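Local coordinates for protein mannose-specific lectin (Galanthus nivalis, PDB 1MSA) that binds alpha-D-linked mannose, with high affinity for alpha-(1-3)-mannose oligomers, and shows antiviral activity that may contribute to plant defence, at residues A[27-32]-A[50-55]. Sequence-based numbering, arbitrary orientation.
Sequences EDCNLV and RSCFLS. With MMA (methyl alpha-D-mannopyranoside), chain G.
The guanidinium of Arg50 lies across the turn formed by Glu27 and Asp28, one face turned to the Glu27 carbonyl and to N and CA of Asp28, while Arg50 NH2 comes 3.5 Å from Asp28 CB. The example illustrates how the beta-prism II fold of bulb-type lectins, three antiparallel sheets arranged as a prism, ties one sheet to the next beside a sugar pocket. Glu27 O sits over that face, 3.3 Å from Arg50 NE, an angle too poor for a hydrogen bond. Separately, Glu27 O accepts one from the backbone N of Ser51 at 3.2 Å. At the carboxylate of Glu27, the syn lone pair of OE1 receives the hydroxyl of Ser51, while Arg50 NH1 contributes only a nearby charge. Beneath the polar rim the Cys29–Cys52 disulfide, with a torsion of 92° about its S–S bond, links the turn before strand 31-35 to the residue just before strand 53-56. Deeper still, Leu31 and Leu54 cross at about a right angle, Leu31 CD2 3.9 Å from Leu54 CD1, in a core shared with Phe23, Met25 and Val64. On the mannoside side, Asp28 CG stands between the backbone N and the carbonyl carbon (chi1 67°), which brings OD1 to Asn30 N in an Asx turn; OD1 also accepts from Gln26 NE2. Asp28 OD2 accepts from the mannoside O2 at 3.0 Å, and the same O2 accepts a nearly straight bond (166°) from Asn30 ND2 at 2.7 Å.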
loop_
_atom_site.group_PDB
_atom_site.type_symbol
_atom_site.label_atom_id
_atom_site.label_comp_id
_atom_site.label_asym_id
_atom_site.label_seq_id
_atom_site.Cartn_x
_atom_site.Cartn_y
_atom_site.Cartn_z
ATOM N N GLU A 27 -14.619 3.299 -19.137
ATOM C CA GLU A 27 -15.144 2.592 -20.288
ATOM C C GLU A 27 -15.649 3.512 -21.385
ATOM O O GLU A 27 -15.700 3.113 -22.557
ATOM C CB GLU A 27 -16.261 1.625 -19.867
ATOM C CG GLU A 27 -15.788 0.196 -19.658
ATOM C CD GLU A 27 -15.387 -0.498 -20.943
ATOM O OE1 GLU A 27 -15.848 -0.099 -22.037
ATOM O OE2 GLU A 27 -14.599 -1.471 -20.872
ATOM N N ASP A 28 -15.991 4.750 -21.037
ATOM C CA ASP A 28 -16.474 5.723 -21.999
ATOM C C ASP A 28 -15.352 6.507 -22.664
ATOM O O ASP A 28 -15.603 7.489 -23.371
ATOM C CB ASP A 28 -17.473 6.681 -21.354
ATOM C CG ASP A 28 -16.899 7.600 -20.312
ATOM O OD1 ASP A 28 -15.715 7.480 -19.936
ATOM O OD2 ASP A 28 -17.641 8.497 -19.835
ATOM N N CYS A 29 -14.108 6.133 -22.423
ATOM C CA CYS A 29 -12.926 6.732 -22.960
ATOM C C CYS A 29 -12.505 8.031 -22.299
ATOM O O CYS A 29 -11.635 8.740 -22.821
ATOM C CB CYS A 29 -12.954 6.895 -24.485
ATOM S SG CYS A 29 -12.801 5.314 -25.339
ATOM N N ASN A 30 -13.086 8.331 -21.150
ATOM C CA ASN A 30 -12.700 9.526 -20.396
ATOM C C ASN A 30 -11.671 9.098 -19.343
ATOM O O ASN A 30 -11.873 8.087 -18.668
ATOM C CB ASN A 30 -13.918 10.154 -19.732
ATOM C CG ASN A 30 -13.738 11.625 -19.441
ATOM O OD1 ASN A 30 -12.762 12.237 -19.881
ATOM N ND2 ASN A 30 -14.674 12.213 -18.706
ATOM N N LEU A 31 -10.551 9.795 -19.293
ATOM C CA LEU A 31 -9.506 9.493 -18.296
ATOM C C LEU A 31 -9.684 10.533 -17.185
ATOM O O LEU A 31 -9.417 11.713 -17.401
ATOM C CB LEU A 31 -8.131 9.555 -18.923
ATOM C CG LEU A 31 -6.909 9.485 -18.013
ATOM C CD1 LEU A 31 -6.784 8.116 -17.358
ATOM C CD2 LEU A 31 -5.630 9.824 -18.777
ATOM N N VAL A 32 -10.260 10.101 -16.060
ATOM C CA VAL A 32 -10.568 11.011 -14.976
ATOM C C VAL A 32 -9.774 10.789 -13.697
ATOM O O VAL A 32 -9.451 9.679 -13.288
ATOM C CB VAL A 32 -12.075 10.958 -14.607
ATOM C CG1 VAL A 32 -12.448 12.128 -13.706
ATOM C CG2 VAL A 32 -12.944 10.950 -15.851
ATOM N N ARG A 50 -15.205 3.608 -27.061
ATOM C CA ARG A 50 -15.461 2.672 -25.979
ATOM C C ARG A 50 -14.256 1.751 -25.796
ATOM O O ARG A 50 -13.531 1.492 -26.758
ATOM C CB ARG A 50 -16.689 1.806 -26.300
ATOM C CG ARG A 50 -18.011 2.397 -25.849
ATOM C CD ARG A 50 -18.322 2.020 -24.412
ATOM N NE ARG A 50 -18.863 3.136 -23.650
ATOM C CZ ARG A 50 -19.346 3.034 -22.417
ATOM N NH1 ARG A 50 -19.375 1.866 -21.786
ATOM N NH2 ARG A 50 -19.800 4.118 -21.801
ATOM N N SER A 51 -14.036 1.283 -24.576
ATOM C CA SER A 51 -12.950 0.362 -24.290
ATOM C C SER A 51 -11.579 0.872 -24.686
ATOM O O SER A 51 -10.729 0.123 -25.186
ATOM C CB SER A 51 -13.241 -0.995 -24.955
ATOM O OG SER A 51 -14.412 -1.560 -24.375
ATOM N N CYS A 52 -11.313 2.142 -24.374
ATOM C CA CYS A 52 -10.021 2.744 -24.655
ATOM C C CYS A 52 -8.970 2.204 -23.678
ATOM O O CYS A 52 -9.316 1.598 -22.668
ATOM C CB CYS A 52 -10.089 4.265 -24.495
ATOM S SG CYS A 52 -10.871 5.136 -25.869
ATOM N N PHE A 53 -7.706 2.446 -23.993
ATOM C CA PHE A 53 -6.615 2.042 -23.118
ATOM C C PHE A 53 -5.630 3.199 -22.954
ATOM O O PHE A 53 -5.527 4.064 -23.824
ATOM C CB PHE A 53 -5.940 0.771 -23.544
ATOM C CG PHE A 53 -5.503 0.647 -24.964
ATOM C CD1 PHE A 53 -6.404 0.291 -25.959
ATOM C CD2 PHE A 53 -4.170 0.826 -25.313
ATOM C CE1 PHE A 53 -5.997 0.150 -27.271
ATOM C CE2 PHE A 53 -3.752 0.678 -26.624
ATOM C CZ PHE A 53 -4.669 0.341 -27.603
ATOM N N LEU A 54 -4.967 3.242 -21.808
ATOM C CA LEU A 54 -3.999 4.291 -21.517
ATOM C C LEU A 54 -2.585 3.716 -21.596
ATOM O O LEU A 54 -2.291 2.707 -20.956
ATOM C CB LEU A 54 -4.242 4.905 -20.139
ATOM C CG LEU A 54 -3.201 5.936 -19.683
ATOM C CD1 LEU A 54 -3.295 7.195 -20.530
ATOM C CD2 LEU A 54 -3.361 6.255 -18.205
ATOM N N SER A 55 -1.726 4.364 -22.374
ATOM C CA SER A 55 -0.372 3.866 -22.552
ATOM C C SER A 55 0.717 4.843 -22.172
ATOM O O SER A 55 0.768 5.967 -22.672
ATOM C CB SER A 55 -0.213 3.447 -24.031
ATOM O OG SER A 55 0.991 2.733 -24.205
HETATM C C1 MMA G . -17.861 13.097 -17.700
HETATM C C2 MMA G . -17.970 11.596 -17.439
HETATM C C3 MMA G . -17.894 11.282 -15.953
HETATM C C4 MMA G . -16.741 11.995 -15.273
HETATM C C5 MMA G . -16.740 13.489 -15.616
HETATM C C6 MMA G . -15.540 14.228 -15.055
HETATM C C7 MMA G . -18.993 15.180 -17.194
HETATM O O1 MMA G . -19.005 13.736 -17.225
HETATM O O2 MMA G . -16.973 10.881 -18.151
HETATM O O3 MMA G . -17.759 9.875 -15.778
HETATM O O4 MMA G . -16.868 11.847 -13.855
HETATM O O5 MMA G . -16.722 13.667 -17.047
HETATM O O6 MMA G . -15.221 15.382 -15.812
#